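Local coordinates for protein family 88 glycosyl hydrolase (Bacteroides thetaiotaomicron, PDB 5NOA) that probably removes unsaturated uronic acid residues by hydrolysis from oligosaccharides left by polysaccharide lyases, in a gut bacterium, at residues K171-T176 and D242-D247; Y146-P151 and N178-E183. All coordinates share one frame; numbering follows the deposited sequence.

Contact 1 of 2, residues K171-T176 and D242-D247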
loop_
_atom_site.group_PDB
_atom_site.type_symbol
_atom_site.label_atom_id
_atom_site.label_comp_id
_atom_site.label_asym_id
_atom_site.label_seq_id
_atom_site.Cartn_x
_atom_site.Cartn_y
_atom_site.Cartn_z
ATOM N N LYS A 171 9.011 -10.234 3.879
ATOM C CA LYS A 171 9.198 -10.218 5.340
ATOM C C LYS A 171 9.378 -11.635 5.845
ATOM O O LYS A 171 10.247 -11.898 6.682
ATOM C CB LYS A 171 8.052 -9.505 6.009
ATOM C CG LYS A 171 8.065 -8.007 5.775
ATOM C CD LYS A 171 6.803 -7.356 6.339
ATOM C CE LYS A 171 6.687 -5.901 5.975
ATOM N NZ LYS A 171 7.642 -5.053 6.720
ATOM N N LEU A 172 8.570 -12.574 5.350
ATOM C CA LEU A 172 8.714 -13.941 5.820
ATOM C C LEU A 172 9.980 -14.601 5.310
ATOM O O LEU A 172 10.554 -15.417 6.012
ATOM C CB LEU A 172 7.464 -14.783 5.527
ATOM C CG LEU A 172 6.214 -14.380 6.353
ATOM C CD1 LEU A 172 5.052 -15.230 5.858
ATOM C CD2 LEU A 172 6.411 -14.608 7.845
ATOM N N TYR A 173 10.415 -14.216 4.111
ATOM C CA TYR A 173 11.739 -14.680 3.669
ATOM C C TYR A 173 12.821 -14.259 4.642
ATOM O O TYR A 173 13.678 -15.045 5.036
ATOM C CB TYR A 173 12.081 -14.214 2.250
ATOM C CG TYR A 173 13.481 -14.607 1.908
ATOM C CD1 TYR A 173 13.757 -15.928 1.559
ATOM C CD2 TYR A 173 14.548 -13.736 2.080
ATOM C CE1 TYR A 173 15.029 -16.355 1.318
ATOM C CE2 TYR A 173 15.832 -14.145 1.875
ATOM C CZ TYR A 173 16.080 -15.460 1.474
ATOM O OH TYR A 173 17.354 -15.852 1.253
ATOM N N ASN A 174 12.817 -12.994 5.017
ATOM C CA ASN A 174 13.926 -12.512 5.848
ATOM C C ASN A 174 13.960 -13.167 7.211
ATOM O O ASN A 174 15.027 -13.280 7.799
ATOM C CB ASN A 174 13.922 -10.971 5.919
ATOM C CG ASN A 174 14.454 -10.317 4.644
ATOM O OD1 ASN A 174 15.273 -10.871 3.942
ATOM N ND2 ASN A 174 13.994 -9.102 4.366
ATOM N N ILE A 175 12.803 -13.609 7.707
ATOM C CA ILE A 175 12.745 -14.364 8.947
ATOM C C ILE A 175 13.148 -15.818 8.766
ATOM O O ILE A 175 13.968 -16.313 9.524
ATOM C CB ILE A 175 11.343 -14.274 9.568
ATOM C CG1 ILE A 175 11.060 -12.832 10.010
ATOM C CG2 ILE A 175 11.202 -15.247 10.732
ATOM C CD1 ILE A 175 9.602 -12.528 10.217
ATOM N N THR A 176 12.540 -16.502 7.804
ATOM C CA THR A 176 12.680 -17.951 7.651
ATOM C C THR A 176 13.896 -18.352 6.815
ATOM O O THR A 176 14.379 -19.480 6.922
ATOM C CB THR A 176 11.432 -18.581 6.975
ATOM O OG1 THR A 176 11.324 -18.106 5.629
ATOM C CG2 THR A 176 10.142 -18.281 7.770
ATOM N N ASP A 242 13.153 -4.816 1.106
ATOM C CA ASP A 242 13.537 -5.991 1.875
ATOM C C ASP A 242 14.098 -7.153 1.083
ATOM O O ASP A 242 14.687 -8.044 1.676
ATOM C CB ASP A 242 12.348 -6.404 2.742
ATOM C CG ASP A 242 12.147 -5.431 3.929
ATOM O OD1 ASP A 242 13.143 -4.814 4.456
ATOM O OD2 ASP A 242 10.997 -5.248 4.333
ATOM N N LEU A 243 13.938 -7.172 -0.230
ATOM C CA LEU A 243 14.421 -8.263 -1.044
ATOM C C LEU A 243 15.951 -8.331 -0.995
ATOM O O LEU A 243 16.617 -7.299 -1.108
ATOM C CB LEU A 243 13.967 -8.051 -2.489
ATOM C CG LEU A 243 14.156 -9.206 -3.455
ATOM C CD1 LEU A 243 13.233 -10.367 -3.136
ATOM C CD2 LEU A 243 13.942 -8.778 -4.885
ATOM N N PRO A 244 16.552 -9.530 -0.898
ATOM C CA PRO A 244 18.018 -9.599 -0.940
ATOM C C PRO A 244 18.547 -9.061 -2.252
ATOM O O PRO A 244 17.926 -9.272 -3.307
ATOM C CB PRO A 244 18.330 -11.087 -0.830
ATOM C CG PRO A 244 17.123 -11.715 -0.336
ATOM C CD PRO A 244 15.961 -10.844 -0.647
ATOM N N GLU A 245 19.688 -8.384 -2.179
ATOM C CA GLU A 245 20.269 -7.724 -3.348
ATOM C C GLU A 245 20.635 -8.763 -4.426
ATOM O O GLU A 245 20.807 -8.415 -5.586
ATOM C CB GLU A 245 21.471 -6.828 -2.927
ATOM C CG GLU A 245 22.690 -7.606 -2.444
ATOM C CD GLU A 245 23.834 -6.754 -1.889
ATOM O OE1 GLU A 245 24.250 -5.813 -2.602
ATOM O OE2 GLU A 245 24.332 -7.047 -0.769
ATOM N N THR A 246 20.808 -10.029 -4.025
ATOM C CA THR A 246 21.204 -11.088 -4.921
ATOM C C THR A 246 20.053 -11.876 -5.534
ATOM O O THR A 246 20.292 -12.828 -6.276
ATOM C CB THR A 246 22.083 -12.072 -4.126
ATOM O OG1 THR A 246 21.413 -12.410 -2.903
ATOM C CG2 THR A 246 23.444 -11.459 -3.833
ATOM N N ASP A 247 18.806 -11.514 -5.213
ATOM C CA ASP A 247 17.699 -12.319 -5.674
ATOM C C ASP A 247 17.657 -12.343 -7.205
ATOM O O ASP A 247 17.797 -11.302 -7.841
ATOM C CB ASP A 247 16.357 -11.802 -5.148
ATOM C CG ASP A 247 15.227 -12.714 -5.581
ATOM O OD1 ASP A 247 15.165 -13.802 -5.020
ATOM O OD2 ASP A 247 14.501 -12.410 -6.527
#
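Asn174, near the C-terminal end of helix 160-176, gives the one hydrogen bond between the two segments: its ND2 donates to the backbone O of Asp242, where helix 226-242 ends. The bond is 3.0 Å from ND2 to O and nearly straight at 164°. The acceptor lies almost in the amide plane of Asn174, while ND2 sits tilted by 29° from the plane of the Asp242 carbonyl. CG of Asn174 stands beside the backbone N (chi1 -76°), which turns the amide toward the end of the other helix, and ND2 also packs 3.6 Å from CB of Asp242. The Asn174 amide and the Asp242 carboxylate are turned almost perpendicular to each other. With an alanine at this position the carbonyl of Asp242 would probably lose its side-chain donor, and a gap would be likely to open beside its CB.

Charge adds a looser link. NZ of Lys171 is 4.1 Å from OD2 of Asp242, too far for a salt bridge; the lysine, bent at its last torsion, makes its salt bridge with Asp126 of helix 120-130 instead.

The apolar part is a single pair. The ring of Pro244 meets the ring of Tyr173 obliquely, CG of the proline reaching CE2 of the tyrosine at 3.5 Å. Pro244 also opens a type I beta turn that closes at Asp247, whose OD2 accepts from the N of Tyr249 ahead of helix 250-266.

This is a surface contact between two parts of a helical fold consistent with the (alpha/alpha)6 barrel of glycoside hydrolase family 88. Its chemistry implies that, between these two segments, a directed amide bond and a proline-tyrosine touch join helix 160-176 to the loop after helix 226-242, with electrostatic attraction between Lys171 and Asp242 likely to contribute only modestly.

Contact 2 of 2, residues Y146-P151 and N178-E183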
loop_
_atom_site.group_PDB
_atom_site.type_symbol
_atom_site.label_atom_id
_atom_site.label_comp_id
_atom_site.label_asym_id
_atom_site.label_seq_id
_atom_site.Cartn_x
_atom_site.Cartn_y
_atom_site.Cartn_z
ATOM N N TYR A 146 1.150 -23.255 3.221
ATOM C CA TYR A 146 0.134 -24.047 2.553
ATOM C C TYR A 146 -0.158 -23.472 1.162
ATOM O O TYR A 146 -0.177 -24.182 0.156
ATOM C CB TYR A 146 -1.163 -24.107 3.366
ATOM C CG TYR A 146 -2.245 -24.812 2.576
ATOM C CD1 TYR A 146 -2.210 -26.200 2.405
ATOM C CD2 TYR A 146 -3.262 -24.100 1.951
ATOM C CE1 TYR A 146 -3.158 -26.831 1.620
ATOM C CE2 TYR A 146 -4.224 -24.736 1.198
ATOM C CZ TYR A 146 -4.176 -26.095 1.025
ATOM O OH TYR A 146 -5.128 -26.733 0.266
ATOM N N GLN A 147 -0.376 -22.168 1.076
ATOM C CA GLN A 147 -0.640 -21.546 -0.214
ATOM C C GLN A 147 0.441 -21.879 -1.230
ATOM O O GLN A 147 0.153 -22.256 -2.365
ATOM C CB GLN A 147 -0.780 -20.049 -0.050
ATOM C CG GLN A 147 -1.159 -19.299 -1.301
ATOM C CD GLN A 147 -1.502 -17.868 -1.002
ATOM O OE1 GLN A 147 -2.154 -17.578 -0.005
ATOM N NE2 GLN A 147 -1.097 -16.978 -1.894
ATOM N N MET A 148 1.702 -21.757 -0.825
ATOM C CA MET A 148 2.806 -22.005 -1.750
ATOM C C MET A 148 2.902 -23.473 -2.190
ATOM O O MET A 148 3.454 -23.760 -3.241
ATOM C CB MET A 148 4.139 -21.545 -1.159
ATOM C CG MET A 148 4.206 -20.042 -0.981
ATOM S SD MET A 148 5.831 -19.466 -0.452
ATOM C CE MET A 148 6.011 -20.191 1.169
ATOM N N SER A 149 2.336 -24.379 -1.401
ATOM C CA SER A 149 2.310 -25.796 -1.740
ATOM C C SER A 149 1.284 -26.137 -2.769
ATOM O O SER A 149 1.342 -27.197 -3.392
ATOM C CB SER A 149 2.065 -26.658 -0.489
ATOM O OG SER A 149 0.720 -26.720 -0.064
ATOM N N THR A 150 0.301 -25.275 -2.962
ATOM C CA THR A 150 -0.757 -25.524 -3.954
ATOM C C THR A 150 -0.201 -25.221 -5.359
ATOM O O THR A 150 0.756 -24.469 -5.487
ATOM C CB THR A 150 -2.012 -24.668 -3.697
ATOM O OG1 THR A 150 -1.747 -23.293 -3.970
ATOM C CG2 THR A 150 -2.528 -24.865 -2.298
ATOM N N PRO A 151 -0.826 -25.803 -6.400
ATOM C CA PRO A 151 -0.339 -25.504 -7.754
ATOM C C PRO A 151 -0.775 -24.166 -8.292
ATOM O O PRO A 151 -0.223 -23.717 -9.289
ATOM C CB PRO A 151 -0.925 -26.636 -8.622
ATOM C CG PRO A 151 -1.924 -27.325 -7.804
ATOM C CD PRO A 151 -1.787 -26.919 -6.376
ATOM N N ASN A 178 13.565 -19.185 3.856
ATOM C CA ASN A 178 13.033 -20.199 2.981
ATOM C C ASN A 178 12.899 -19.607 1.563
ATOM O O ASN A 178 12.043 -18.783 1.337
ATOM C CB ASN A 178 11.679 -20.663 3.513
ATOM C CG ASN A 178 11.015 -21.688 2.643
ATOM O OD1 ASN A 178 11.447 -21.988 1.514
ATOM N ND2 ASN A 178 9.936 -22.273 3.188
ATOM N N PRO A 179 13.736 -20.075 0.620
ATOM C CA PRO A 179 13.698 -19.482 -0.733
ATOM C C PRO A 179 12.384 -19.608 -1.502
ATOM O O PRO A 179 12.145 -18.862 -2.454
ATOM C CB PRO A 179 14.833 -20.214 -1.466
ATOM C CG PRO A 179 15.143 -21.392 -0.649
ATOM C CD PRO A 179 14.792 -21.088 0.735
ATOM N N LEU A 180 11.519 -20.525 -1.103
ATOM C CA LEU A 180 10.250 -20.658 -1.775
ATOM C C LEU A 180 9.441 -19.359 -1.724
ATOM O O LEU A 180 8.736 -19.062 -2.672
ATOM C CB LEU A 180 9.463 -21.844 -1.217
ATOM C CG LEU A 180 8.197 -22.201 -1.968
ATOM C CD1 LEU A 180 8.499 -22.676 -3.395
ATOM C CD2 LEU A 180 7.447 -23.274 -1.199
ATOM N N TYR A 181 9.546 -18.602 -0.628
ATOM C CA TYR A 181 8.840 -17.302 -0.565
ATOM C C TYR A 181 9.191 -16.393 -1.733
ATOM O O TYR A 181 8.325 -15.704 -2.257
ATOM C CB TYR A 181 9.126 -16.590 0.759
ATOM C CG TYR A 181 8.371 -17.133 1.945
ATOM C CD1 TYR A 181 7.034 -16.837 2.110
ATOM C CD2 TYR A 181 8.984 -17.938 2.910
ATOM C CE1 TYR A 181 6.322 -17.333 3.191
ATOM C CE2 TYR A 181 8.271 -18.432 3.976
ATOM C CZ TYR A 181 6.941 -18.116 4.111
ATOM O OH TYR A 181 6.207 -18.567 5.175
ATOM N N LEU A 182 10.462 -16.387 -2.118
ATOM C CA LEU A 182 10.888 -15.506 -3.197
ATOM C C LEU A 182 10.581 -16.046 -4.580
ATOM O O LEU A 182 10.328 -15.287 -5.513
ATOM C CB LEU A 182 12.365 -15.115 -3.021
ATOM C CG LEU A 182 12.706 -14.476 -1.672
ATOM C CD1 LEU A 182 14.188 -14.100 -1.635
ATOM C CD2 LEU A 182 11.825 -13.288 -1.362
ATOM N N GLU A 183 10.552 -17.365 -4.702
ATOM C CA GLU A 183 10.109 -17.977 -5.936
ATOM C C GLU A 183 8.624 -17.724 -6.198
ATOM O O GLU A 183 8.200 -17.369 -7.316
ATOM C CB GLU A 183 10.385 -19.467 -5.921
ATOM C CG GLU A 183 9.867 -20.238 -7.113
ATOM C CD GLU A 183 10.347 -19.728 -8.453
ATOM O OE1 GLU A 183 11.564 -19.348 -8.587
ATOM O OE2 GLU A 183 9.470 -19.735 -9.381
#
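Met148, at the end of helix 135-149, reaches across to Leu180 and Tyr181 at the start of helix 180-196 and makes a Met-aromatic contact, one of the helix-to-helix joints of the (alpha/alpha)6 barrel expected for this family. No hydrogen bond crosses between the segments; the Met148 side chain, from CB to CE, does the joining.

Asn178 comes first along 178-183. Its OD1 accepts a capping bond from the N of Leu180, 3.0 Å away and well above the plane of the side-chain carbonyl, and so ties the turn through Pro179 to the first turn of the helix.

Leu180 lies against the root of the methionine, its CD2 packing on CB of Met148 at 3.7 Å. The sulfur passes just beyond, with SD of Met148 3.7 Å from the backbone O of Leu180.

Tyr181 starts with its CB directed away from helix 135-149, but CG beside the backbone N (chi1 -77°) brings one ring face against the methionine methyl. The phenol OH is hydrogen-bonded to Glu145, also on helix 135-149, so that ring and hydroxyl both hold to that helix, while Leu172 and Thr176 of helix 160-176 touch the ring residue too. Met169 and Tyr188 add to the packing round the methionine. SD of Met148 approaches the Tyr181 ring obliquely, 4.3 Å from the centroid. CE of Met148 sits over the centre of the ring face, 3.6 Å from the Tyr181 centroid and only 14° off the normal, a CH-pi contact in which the nearest ring atom to CE of Met148 is CE1 of Tyr181, at 3.5 Å.

From the N terminus the chain first meets 146-151, then 171-176, then 178-183, and last 242-247, so the two contacts cross rather than nest. Contact 2 closes a loop of 26 residues that contains helix 160-176; contact 1 closes a longer one of 65 residues that takes in helix 180-196 and most of helix 226-242. The inner segments, 171-176 and 178-183, are separated by a single residue and also touch directly, CD1 of Tyr173 packing 3.3 Å from O of Asn178. Leu182 bears on Asp247 as well. Together the contacts tie the end of helix 135-149, the 160-176 to 180-196 junction and the loop before helix 250-266.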